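PDB 4ZVA: diguanylate cyclase DosC from Escherichia coli, which probably makes the second messenger cyclic di-GMP in response to oxygen, which it senses through a haem-bearing globin domain. Local coordinates for residues E12-P16 with P17-K21; A23-A26 with V27-H31; W67-N70 with V71-Q75; Y132-S135 with I136-D140. All blocks are in the same frame, centred on the assembly; numbering follows the deposited sequence.

Interaction 1 (E12-P16 with P17-K21); sequences EQADP and PIRAK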
loop_
_atom_site.group_PDB
_atom_site.type_symbol
_atom_site.label_atom_id
_atom_site.label_comp_id
_atom_site.label_asym_id
_atom_site.label_seq_id
_atom_site.Cartn_x
_atom_site.Cartn_y
_atom_site.Cartn_z
ATOM N N GLU A 12 15.794 -4.071 -9.589
ATOM C CA GLU A 12 17.251 -4.095 -9.539
ATOM C C GLU A 12 17.799 -4.171 -8.114
ATOM O O GLU A 12 18.844 -4.776 -7.879
ATOM C CB GLU A 12 17.811 -2.858 -10.242
ATOM C CG GLU A 12 17.899 -2.993 -11.751
ATOM C CD GLU A 12 18.444 -1.744 -12.413
ATOM O OE1 GLU A 12 18.908 -0.841 -11.687
ATOM O OE2 GLU A 12 18.404 -1.665 -13.659
ATOM N N GLN A 13 17.098 -3.550 -7.170
ATOM C CA GLN A 13 17.567 -3.502 -5.787
ATOM C C GLN A 13 17.313 -4.814 -5.044
ATOM O O GLN A 13 18.046 -5.161 -4.118
ATOM C CB GLN A 13 16.906 -2.340 -5.036
ATOM C CG GLN A 13 17.405 -0.945 -5.429
ATOM C CD GLN A 13 18.828 -0.655 -4.975
ATOM O OE1 GLN A 13 19.475 -1.482 -4.331
ATOM N NE2 GLN A 13 19.319 0.533 -5.309
ATOM N N ALA A 14 16.264 -5.530 -5.437
ATOM C CA ALA A 14 15.918 -6.795 -4.794
ATOM C C ALA A 14 16.795 -7.930 -5.317
ATOM O O ALA A 14 16.885 -8.147 -6.524
ATOM C CB ALA A 14 14.449 -7.115 -5.005
ATOM N N ASP A 15 17.426 -8.666 -4.407
ATOM C CA ASP A 15 18.302 -9.764 -4.798
ATOM C C ASP A 15 17.519 -10.850 -5.529
ATOM O O ASP A 15 16.340 -11.061 -5.249
ATOM C CB ASP A 15 19.007 -10.340 -3.568
ATOM C CG ASP A 15 19.943 -9.342 -2.917
ATOM O OD1 ASP A 15 20.479 -8.476 -3.640
ATOM O OD2 ASP A 15 20.137 -9.416 -1.685
ATOM N N PRO A 16 18.171 -11.526 -6.488
ATOM C CA PRO A 16 17.517 -12.587 -7.264
ATOM C C PRO A 16 16.804 -13.667 -6.426
ATOM O O PRO A 16 15.675 -14.001 -6.780
ATOM C CB PRO A 16 18.676 -13.185 -8.071
ATOM C CG PRO A 16 19.620 -12.038 -8.251
ATOM C CD PRO A 16 19.534 -11.244 -6.975
ATOM N N PRO A 17 17.422 -14.191 -5.341
ATOM C CA PRO A 17 16.685 -15.226 -4.601
ATOM C C PRO A 17 15.384 -14.721 -3.983
ATOM O O PRO A 17 14.445 -15.501 -3.813
ATOM C CB PRO A 17 17.669 -15.642 -3.503
ATOM C CG PRO A 17 19.003 -15.266 -4.024
ATOM C CD PRO A 17 18.774 -14.000 -4.786
ATOM N N ILE A 18 15.335 -13.433 -3.656
ATOM C CA ILE A 18 14.151 -12.843 -3.045
ATOM C C ILE A 18 13.044 -12.654 -4.064
ATOM O O ILE A 18 11.887 -12.993 -3.806
ATOM C CB ILE A 18 14.471 -11.488 -2.385
ATOM C CG1 ILE A 18 15.466 -11.690 -1.243
ATOM C CG2 ILE A 18 13.204 -10.837 -1.864
ATOM C CD1 ILE A 18 15.042 -12.757 -0.256
ATOM N N ARG A 19 13.393 -12.104 -5.221
ATOM C CA ARG A 19 12.425 -11.961 -6.300
ATOM C C ARG A 19 11.950 -13.334 -6.789
ATOM O O ARG A 19 10.814 -13.488 -7.226
ATOM C CB ARG A 19 13.020 -11.162 -7.460
ATOM C CG ARG A 19 13.226 -9.686 -7.140
ATOM C CD ARG A 19 13.692 -8.898 -8.352
ATOM N NE ARG A 19 15.058 -9.230 -8.745
ATOM C CZ ARG A 19 15.365 -9.986 -9.792
ATOM N NH1 ARG A 19 14.403 -10.483 -10.555
ATOM N NH2 ARG A 19 16.634 -10.238 -10.081
ATOM N N ALA A 20 12.827 -14.325 -6.700
ATOM C CA ALA A 20 12.496 -15.676 -7.150
ATOM C C ALA A 20 11.411 -16.290 -6.279
ATOM O O ALA A 20 10.492 -16.936 -6.782
ATOM C CB ALA A 20 13.729 -16.550 -7.144
ATOM N N LYS A 21 11.511 -16.067 -4.973
ATOM C CA LYS A 21 10.537 -16.609 -4.039
ATOM C C LYS A 21 9.233 -15.831 -4.119
ATOM O O LYS A 21 8.156 -16.389 -3.911
ATOM C CB LYS A 21 11.092 -16.589 -2.614
ATOM C CG LYS A 21 12.241 -17.558 -2.398
ATOM C CD LYS A 21 12.721 -17.554 -0.957
ATOM C CE LYS A 21 13.835 -18.565 -0.753
ATOM N NZ LYS A 21 15.033 -18.239 -1.574
HETATM O O HOH W 1 18.242 -7.770 -9.078
#

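Interaction 2 (A23-A26 with V27-H31); sequences AEIA and VAHAH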
loop_
_atom_site.group_PDB
_atom_site.type_symbol
_atom_site.label_atom_id
_atom_site.label_comp_id
_atom_site.label_asym_id
_atom_site.label_seq_id
_atom_site.Cartn_x
_atom_site.Cartn_y
_atom_site.Cartn_z
ATOM N N ALA A 23 8.111 -14.585 -6.951
ATOM C CA ALA A 23 7.491 -15.163 -8.137
ATOM C C ALA A 23 6.886 -16.527 -7.819
ATOM O O ALA A 23 5.815 -16.866 -8.315
ATOM C CB ALA A 23 8.503 -15.282 -9.269
ATOM N N GLU A 24 7.575 -17.300 -6.985
ATOM C CA GLU A 24 7.101 -18.630 -6.611
ATOM C C GLU A 24 5.769 -18.532 -5.878
ATOM O O GLU A 24 4.824 -19.254 -6.190
ATOM C CB GLU A 24 8.142 -19.346 -5.742
ATOM C CG GLU A 24 7.917 -20.850 -5.577
ATOM C CD GLU A 24 6.928 -21.199 -4.479
ATOM O OE1 GLU A 24 6.691 -20.355 -3.589
ATOM O OE2 GLU A 24 6.391 -22.327 -4.505
ATOM N N ILE A 25 5.699 -17.619 -4.915
ATOM C CA ILE A 25 4.474 -17.380 -4.164
ATOM C C ILE A 25 3.340 -16.980 -5.098
ATOM O O ILE A 25 2.219 -17.473 -4.981
ATOM C CB ILE A 25 4.675 -16.284 -3.092
ATOM C CG1 ILE A 25 5.554 -16.807 -1.956
ATOM C CG2 ILE A 25 3.341 -15.822 -2.535
ATOM C CD1 ILE A 25 4.929 -17.939 -1.176
ATOM N N ALA A 26 3.644 -16.092 -6.038
ATOM C CA ALA A 26 2.643 -15.585 -6.968
ATOM C C ALA A 26 2.032 -16.698 -7.820
ATOM O O ALA A 26 0.818 -16.870 -7.841
ATOM C CB ALA A 26 3.254 -14.511 -7.859
ATOM N N VAL A 27 2.872 -17.441 -8.532
ATOM C CA VAL A 27 2.386 -18.502 -9.416
ATOM C C VAL A 27 1.652 -19.595 -8.638
ATOM O O VAL A 27 0.578 -20.034 -9.042
ATOM C CB VAL A 27 3.541 -19.124 -10.222
ATOM C CG1 VAL A 27 3.030 -20.243 -11.131
ATOM C CG2 VAL A 27 4.240 -18.053 -11.045
ATOM N N ALA A 28 2.211 -20.001 -7.502
ATOM C CA ALA A 28 1.646 -21.101 -6.720
ATOM C C ALA A 28 0.305 -20.739 -6.089
ATOM O O ALA A 28 -0.525 -21.613 -5.843
ATOM C CB ALA A 28 2.627 -21.548 -5.641
ATOM N N HIS A 29 0.089 -19.457 -5.818
ATOM C CA HIS A 29 -1.081 -19.061 -5.043
ATOM C C HIS A 29 -1.974 -18.037 -5.740
ATOM O O HIS A 29 -2.936 -17.555 -5.144
ATOM C CB HIS A 29 -0.644 -18.531 -3.674
ATOM C CG HIS A 29 0.083 -19.543 -2.844
ATOM N ND1 HIS A 29 1.458 -19.601 -2.776
ATOM C CD2 HIS A 29 -0.374 -20.555 -2.069
ATOM C CE1 HIS A 29 1.817 -20.594 -1.981
ATOM N NE2 HIS A 29 0.725 -21.190 -1.541
ATOM N N ALA A 30 -1.660 -17.704 -6.991
ATOM C CA ALA A 30 -2.465 -16.740 -7.747
ATOM C C ALA A 30 -3.929 -17.155 -7.816
ATOM O O ALA A 30 -4.822 -16.313 -7.739
ATOM C CB ALA A 30 -1.915 -16.568 -9.156
ATOM N N HIS A 31 -4.169 -18.456 -7.952
ATOM C CA HIS A 31 -5.528 -18.975 -8.036
ATOM C C HIS A 31 -6.301 -18.695 -6.751
ATOM O O HIS A 31 -7.395 -18.129 -6.790
ATOM C CB HIS A 31 -5.510 -20.478 -8.331
ATOM C CG HIS A 31 -6.868 -21.065 -8.562
ATOM N ND1 HIS A 31 -7.699 -20.646 -9.579
ATOM C CD2 HIS A 31 -7.538 -22.045 -7.911
ATOM C CE1 HIS A 31 -8.823 -21.339 -9.542
ATOM N NE2 HIS A 31 -8.751 -22.195 -8.538
#

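Interaction 3 (W67-N70 with V71-Q75); sequences WIIN and VLSAQ. With HEM (protoporphyrin IX containing Fe), chain C.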
loop_
_atom_site.group_PDB
_atom_site.type_symbol
_atom_site.label_atom_id
_atom_site.label_comp_id
_atom_site.label_asym_id
_atom_site.label_seq_id
_atom_site.Cartn_x
_atom_site.Cartn_y
_atom_site.Cartn_z
ATOM N N TRP A 67 -2.525 -11.012 -13.648
ATOM C CA TRP A 67 -2.018 -9.742 -13.138
ATOM C C TRP A 67 -1.036 -9.961 -11.992
ATOM O O TRP A 67 0.063 -9.407 -11.990
ATOM C CB TRP A 67 -3.171 -8.849 -12.670
ATOM C CG TRP A 67 -2.747 -7.442 -12.349
ATOM C CD1 TRP A 67 -2.826 -6.356 -13.171
ATOM C CD2 TRP A 67 -2.177 -6.971 -11.118
ATOM N NE1 TRP A 67 -2.341 -5.240 -12.532
ATOM C CE2 TRP A 67 -1.937 -5.590 -11.271
ATOM C CE3 TRP A 67 -1.848 -7.583 -9.903
ATOM C CZ2 TRP A 67 -1.384 -4.809 -10.255
ATOM C CZ3 TRP A 67 -1.296 -6.807 -8.895
ATOM C CH2 TRP A 67 -1.069 -5.435 -9.078
ATOM N N ILE A 68 -1.447 -10.771 -11.022
ATOM C CA ILE A 68 -0.632 -11.051 -9.844
ATOM C C ILE A 68 0.715 -11.649 -10.229
ATOM O O ILE A 68 1.757 -11.218 -9.736
ATOM C CB ILE A 68 -1.363 -11.999 -8.877
ATOM C CG1 ILE A 68 -2.574 -11.289 -8.269
ATOM C CG2 ILE A 68 -0.425 -12.475 -7.781
ATOM C CD1 ILE A 68 -3.518 -12.204 -7.533
ATOM N N ILE A 69 0.693 -12.635 -11.123
ATOM C CA ILE A 69 1.925 -13.269 -11.575
ATOM C C ILE A 69 2.819 -12.285 -12.326
ATOM O O ILE A 69 4.019 -12.223 -12.077
ATOM C CB ILE A 69 1.637 -14.486 -12.483
ATOM C CG1 ILE A 69 0.907 -15.574 -11.695
ATOM C CG2 ILE A 69 2.930 -15.043 -13.064
ATOM C CD1 ILE A 69 0.492 -16.766 -12.535
ATOM N N ASN A 70 2.233 -11.509 -13.232
ATOM C CA ASN A 70 3.014 -10.560 -14.021
ATOM C C ASN A 70 3.714 -9.518 -13.156
ATOM O O ASN A 70 4.897 -9.234 -13.349
ATOM C CB ASN A 70 2.124 -9.861 -15.052
ATOM C CG ASN A 70 1.808 -10.746 -16.247
ATOM O OD1 ASN A 70 2.622 -11.577 -16.648
ATOM N ND2 ASN A 70 0.619 -10.577 -16.814
ATOM N N VAL A 71 2.993 -8.982 -12.179
ATOM C CA VAL A 71 3.535 -7.931 -11.321
ATOM C C VAL A 71 4.611 -8.457 -10.375
ATOM O O VAL A 71 5.696 -7.885 -10.279
ATOM C CB VAL A 71 2.418 -7.256 -10.500
ATOM C CG1 VAL A 71 3.008 -6.372 -9.407
ATOM C CG2 VAL A 71 1.513 -6.449 -11.412
ATOM N N LEU A 72 4.322 -9.556 -9.685
ATOM C CA LEU A 72 5.245 -10.070 -8.679
ATOM C C LEU A 72 6.461 -10.768 -9.297
ATOM O O LEU A 72 7.478 -10.950 -8.627
ATOM C CB LEU A 72 4.514 -11.016 -7.720
ATOM C CG LEU A 72 3.431 -10.338 -6.873
ATOM C CD1 LEU A 72 2.833 -11.297 -5.852
ATOM C CD2 LEU A 72 3.989 -9.097 -6.185
ATOM N N SER A 73 6.358 -11.154 -10.566
ATOM C CA SER A 73 7.475 -11.797 -11.263
ATOM C C SER A 73 8.219 -10.827 -12.176
ATOM O O SER A 73 8.970 -11.247 -13.057
ATOM C CB SER A 73 6.981 -12.986 -12.091
ATOM O OG SER A 73 6.140 -13.827 -11.325
ATOM N N ALA A 74 8.006 -9.532 -11.962
ATOM C CA ALA A 74 8.549 -8.497 -12.839
ATOM C C ALA A 74 10.066 -8.540 -12.983
ATOM O O ALA A 74 10.801 -8.482 -11.998
ATOM C CB ALA A 74 8.131 -7.128 -12.336
ATOM N N GLN A 75 10.525 -8.639 -14.225
ATOM C CA GLN A 75 11.929 -8.429 -14.542
ATOM C C GLN A 75 12.102 -7.004 -15.054
ATOM O O GLN A 75 11.120 -6.352 -15.410
ATOM C CB GLN A 75 12.417 -9.449 -15.569
ATOM C CG GLN A 75 12.195 -10.890 -15.136
ATOM C CD GLN A 75 12.681 -11.160 -13.721
ATOM O OE1 GLN A 75 13.860 -10.986 -13.411
ATOM N NE2 GLN A 75 11.768 -11.587 -12.854
HETATM C CHA HEM C . -11.216 -5.810 -15.153
HETATM C CHB HEM C . -13.935 -4.773 -11.272
HETATM C CHC HEM C . -9.888 -3.873 -8.781
HETATM C CHD HEM C . -7.253 -5.936 -12.281
HETATM C C1A HEM C . -12.310 -5.648 -14.329
HETATM C C2A HEM C . -13.702 -5.904 -14.657
HETATM C C3A HEM C . -14.438 -5.617 -13.582
HETATM C C4A HEM C . -13.553 -5.164 -12.534
HETATM C CMA HEM C . -15.972 -5.738 -13.464
HETATM C CAA HEM C . -14.259 -6.428 -15.999
HETATM C CBA HEM C . -13.649 -7.791 -16.313
HETATM C CGA HEM C . -14.399 -8.438 -17.443
HETATM O O1A HEM C . -15.618 -8.161 -17.594
HETATM O O2A HEM C . -13.776 -9.241 -18.184
HETATM C C1B HEM C . -13.077 -4.461 -10.245
HETATM C C2B HEM C . -13.458 -4.164 -8.880
HETATM C C3B HEM C . -12.331 -3.911 -8.187
HETATM C C4B HEM C . -11.215 -4.047 -9.100
HETATM C CMB HEM C . -14.927 -4.155 -8.393
HETATM C CAB HEM C . -12.129 -3.541 -6.695
HETATM C CBB HEM C . -13.107 -3.470 -5.789
HETATM C C1C HEM C . -8.829 -4.430 -9.463
HETATM C C2C HEM C . -7.488 -4.624 -8.951
HETATM C C3C HEM C . -6.753 -5.195 -9.926
HETATM C C4C HEM C . -7.619 -5.378 -11.075
HETATM C CMC HEM C . -7.059 -4.215 -7.522
HETATM C CAC HEM C . -5.264 -5.627 -9.931
HETATM C CBC HEM C . -4.450 -5.554 -8.871
HETATM C C1D HEM C . -8.059 -6.095 -13.389
HETATM C C2D HEM C . -7.631 -6.650 -14.655
HETATM C C3D HEM C . -8.874 -6.615 -15.557
HETATM C C4D HEM C . -9.920 -6.036 -14.743
HETATM C CMD HEM C . -6.219 -7.173 -14.999
HETATM C CAD HEM C . -9.005 -7.078 -17.026
HETATM C CBD HEM C . -8.059 -6.265 -17.906
HETATM C CGD HEM C . -8.446 -6.405 -19.355
HETATM O O1D HEM C . -7.633 -6.016 -20.232
HETATM O O2D HEM C . -9.566 -6.906 -19.636
HETATM N NA HEM C . -12.261 -5.193 -13.024
HETATM N NB HEM C . -11.703 -4.382 -10.347
HETATM N NC HEM C . -8.873 -4.900 -10.758
HETATM N ND HEM C . -9.403 -5.746 -13.484
HETATM FE FE HEM C . -10.515 -4.818 -11.985
#

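Interaction 4 (Y132-S135 with I136-D140); sequences YHFS and INSID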
loop_
_atom_site.group_PDB
_atom_site.type_symbol
_atom_site.label_atom_id
_atom_site.label_comp_id
_atom_site.label_asym_id
_atom_site.label_seq_id
_atom_site.Cartn_x
_atom_site.Cartn_y
_atom_site.Cartn_z
ATOM N N TYR A 132 7.916 -10.192 1.185
ATOM C CA TYR A 132 6.734 -9.392 1.463
ATOM C C TYR A 132 6.976 -7.925 1.096
ATOM O O TYR A 132 6.100 -7.268 0.538
ATOM C CB TYR A 132 6.346 -9.530 2.935
ATOM C CG TYR A 132 5.167 -8.697 3.372
ATOM C CD1 TYR A 132 3.903 -8.908 2.839
ATOM C CD2 TYR A 132 5.313 -7.713 4.341
ATOM C CE1 TYR A 132 2.818 -8.151 3.249
ATOM C CE2 TYR A 132 4.240 -6.955 4.758
ATOM C CZ TYR A 132 2.996 -7.175 4.211
ATOM O OH TYR A 132 1.929 -6.414 4.630
ATOM N N HIS A 133 8.171 -7.428 1.399
ATOM C CA HIS A 133 8.539 -6.052 1.060
ATOM C C HIS A 133 8.530 -5.808 -0.446
ATOM O O HIS A 133 7.897 -4.867 -0.923
ATOM C CB HIS A 133 9.918 -5.714 1.626
ATOM C CG HIS A 133 10.476 -4.417 1.124
ATOM N ND1 HIS A 133 11.602 -4.347 0.335
ATOM C CD2 HIS A 133 10.051 -3.141 1.291
ATOM C CE1 HIS A 133 11.855 -3.081 0.043
ATOM N NE2 HIS A 133 10.929 -2.331 0.610
ATOM N N PHE A 134 9.234 -6.659 -1.187
ATOM C CA PHE A 134 9.258 -6.566 -2.643
ATOM C C PHE A 134 7.849 -6.620 -3.218
ATOM O O PHE A 134 7.511 -5.865 -4.130
ATOM C CB PHE A 134 10.112 -7.685 -3.247
ATOM C CG PHE A 134 10.108 -7.704 -4.750
ATOM C CD1 PHE A 134 10.912 -6.832 -5.466
ATOM C CD2 PHE A 134 9.304 -8.591 -5.447
ATOM C CE1 PHE A 134 10.912 -6.842 -6.848
ATOM C CE2 PHE A 134 9.299 -8.606 -6.830
ATOM C CZ PHE A 134 10.105 -7.730 -7.531
ATOM N N SER A 135 7.029 -7.510 -2.667
ATOM C CA SER A 135 5.657 -7.687 -3.125
ATOM C C SER A 135 4.811 -6.446 -2.859
ATOM O O SER A 135 4.061 -6.008 -3.725
ATOM C CB SER A 135 5.022 -8.905 -2.452
ATOM O OG SER A 135 5.713 -10.098 -2.796
ATOM N N ILE A 136 4.920 -5.891 -1.655
ATOM C CA ILE A 136 4.163 -4.692 -1.307
ATOM C C ILE A 136 4.557 -3.525 -2.211
ATOM O O ILE A 136 3.697 -2.850 -2.776
ATOM C CB ILE A 136 4.367 -4.287 0.167
ATOM C CG1 ILE A 136 3.704 -5.305 1.097
ATOM C CG2 ILE A 136 3.781 -2.907 0.428
ATOM C CD1 ILE A 136 2.207 -5.450 0.882
ATOM N N ASN A 137 5.858 -3.300 -2.354
ATOM C CA ASN A 137 6.351 -2.213 -3.190
ATOM C C ASN A 137 5.971 -2.402 -4.657
ATOM O O ASN A 137 5.669 -1.435 -5.354
ATOM C CB ASN A 137 7.867 -2.081 -3.045
ATOM C CG ASN A 137 8.268 -1.342 -1.781
ATOM O OD1 ASN A 137 7.453 -1.142 -0.880
ATOM N ND2 ASN A 137 9.532 -0.949 -1.702
ATOM N N SER A 138 5.982 -3.649 -5.119
ATOM C CA SER A 138 5.587 -3.962 -6.490
ATOM C C SER A 138 4.107 -3.696 -6.730
ATOM O O SER A 138 3.727 -3.135 -7.754
ATOM C CB SER A 138 5.907 -5.425 -6.823
ATOM O OG SER A 138 7.307 -5.643 -6.836
ATOM N N ILE A 139 3.269 -4.114 -5.790
ATOM C CA ILE A 139 1.833 -3.920 -5.925
ATOM C C ILE A 139 1.496 -2.430 -5.859
ATOM O O ILE A 139 0.665 -1.937 -6.628
ATOM C CB ILE A 139 1.057 -4.693 -4.844
ATOM C CG1 ILE A 139 1.206 -6.201 -5.071
ATOM C CG2 ILE A 139 -0.421 -4.320 -4.858
ATOM C CD1 ILE A 139 0.496 -7.049 -4.050
ATOM N N ASP A 140 2.160 -1.715 -4.955
ATOM C CA ASP A 140 1.931 -0.280 -4.797
ATOM C C ASP A 140 2.367 0.539 -6.012
ATOM O O ASP A 140 1.661 1.459 -6.423
ATOM C CB ASP A 140 2.651 0.239 -3.552
ATOM C CG ASP A 140 1.858 0.012 -2.280
ATOM O OD1 ASP A 140 0.656 -0.310 -2.377
ATOM O OD2 ASP A 140 2.434 0.169 -1.181
#

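Interaction 1 (E12-P16 with P17-K21)
Arg-19 lays the aliphatic part of its side chain over the methyl of Ala-14, CG standing 3.6 Å from CB. With CG beside its own backbone N (chi1 -70°) and the chain bent at chi3, the guanidinium returns toward the backbone of Ala-14. There NE hydrogen-bonds Ala-14 O at 3.1 Å; the oxygen lies almost in the guanidinium plane, although the donor sits well above the carbonyl plane. A water accepts from NH2 of Arg-19 and lies within bonding distance of the same oxygen, which is likely to steady the planar head, and NH1 makes a weak hydrogen bond to Gln-75. Pro-16 and Pro-17 set their rings side by side, pointing the same way; the direct peptide link brings Pro-16 CB to 3.4 Å from Pro-17 CD. Neither proline has an N-H, which suits a first helical turn, where an N-H has no carbonyl of a preceding turn to bond. Regular bonding begins with Arg-19 N to Asp-15 O at 3.1 Å. Asp-15 occupies the N-cap position without a side-chain capping bond. Such is the first turn of a helix with prolines at its start, after a short break between helices 2-13 and 16-43 of the protoglobin-family domain.

Interaction 2 (A23-A26 with V27-H31)
His-29 and Ile-25 meet one turn apart, and their polar contact is the distinctive one. The imidazole ND1 donates to Ile-25 O at 3.2 Å, approaching in the carbonyl plane on a lone pair, while the oxygen lies near the ring plane. Because CG stands beside the backbone N (chi1 -61°), the ring folds back along the helix to reach this carbonyl. The same oxygen also takes a weak bond from His-29 N, and so has both a backbone and a side-chain donor. With an alanine here, Ile-25 O would probably keep just the weak backbone bond, and Ile-25 CD1 would lose its light contact. Among the backbone bonds, Val-27 N to Ala-23 O is almost straight at 178°, and Ala-28 N to Glu-24 O is 3.0 Å long. The next turn is less regular: Ala-26 O receives weak bonds from both His-29 N and Ala-30 N. Apolar contact is light, with Ile-25 CD1 4.2 Å from His-29 ND1. Ile-25 is turned instead to Leu-114, Val-117 and Ile-118 of helix 100-119, whereas Ala-26, Val-27 and Ala-30 face helix 54-72. Helix 16-43 thus has two packing faces, one toward each neighbour, as in an all-helical globin fold.

Interaction 3 (W67-N70 with V71-Q75)
Trp-67 presents one indole face to Val-71 and the opposite face to a vinyl group of the haem, a sandwich that forms part of the haem pocket in this globin domain. The torsion chi1 of -170° carries the indole away from the backbone N and leaves it standing across the valine. Val-71 CG2 rests over the six-membered ring, 3.4 Å from its centroid and 8° off the normal, in a CH-pi contact. On the haem side, the vinyl carbon CBC comes to 3.4 Å from Trp-67 CH2. Pressed from both faces, the ring has little freedom to tilt, and a hydrogen bond from NE1 to Gln-86 of helix 79-96 further fixes its rotation. Ile-68 and Leu-72 behave differently: they run alongside each other in the same direction, CG2 of the isoleucine lying 4.0 Å from CD1 of the leucine. Backbone bonds from Val-71 N to Trp-67 O and from Leu-72 N to Ile-68 O carry the helix to its last turn, after which Ser-73 leaves helical geometry. The serine bends back, OG beside its own backbone N, and Ile-69 O accepts two bonds from it, one from N at 3.0 Å and one from OG at 2.8 Å.

Interaction 4 (Y132-S135 with I136-D140)
Ile-136, which has the largest area buried here, lays its CG1 over one face of the Tyr-132 ring. The CH-pi contact is 3.8 Å from CG1 to the centroid and 17° off the normal, displaced toward the ring's rim, and Ile-136 CD1 continues over the phenol end to 3.6 Å from Tyr-132 CE1. Tyr-132 reaches this position with CG anti to its amide nitrogen (chi1 177°), which swings the ring forward along the helix. With a glycine here, Ile-136 CG1 and CD1 would lose the ring they lie on, and a gap would probably open beside Tyr-132 of the second subunit. Ser-135 comes next in buried area: its O accepts from Ile-139 N at 2.9 Å, while OG turns back to bond Val-131 O. The Asn-137 amide approaches the His-133 imidazole obliquely, the planes 65° apart. Its backbone N bonds His-133 O at 2.9 Å, in line with the carbonyl. One residue on, Ser-138 OG sits centrally over a face of Phe-134, 3.6 Å from its CZ, and donates to Phe-134 O at 2.7 Å. Ser-138 N reaches that oxygen from the other face of the carbonyl plane. With His-133 stacking on Tyr-115 of the second subunit and Asp-140 bridging to Lys-111 of both chains, helix 125-147 is part of the subunit interface, consistent with the helical dimer interface of globin-coupled sensors.

In the fold
The four contacts come in series along the chain and illustrate how local helical turns combine into a globin-type domain. Interactions 1 and 2 both use helix 16-43, their centres about 15 Å apart; interaction 3 closes helix 54-72, and interaction 4 lies in helix 125-147. Interaction 3 is the meeting point: its centre about 10 Å from that of interaction 2, it packs Leu-72 on Ala-26, and Leu-72 also reaches Ser-135 of interaction 4. Phe-134 joins interaction 4 to Ala-14 and Arg-19 of interaction 1, whereas interactions 2 and 4 do not touch. Thus the helix end beside the haem and the subunit interface are packed together within one globin domain.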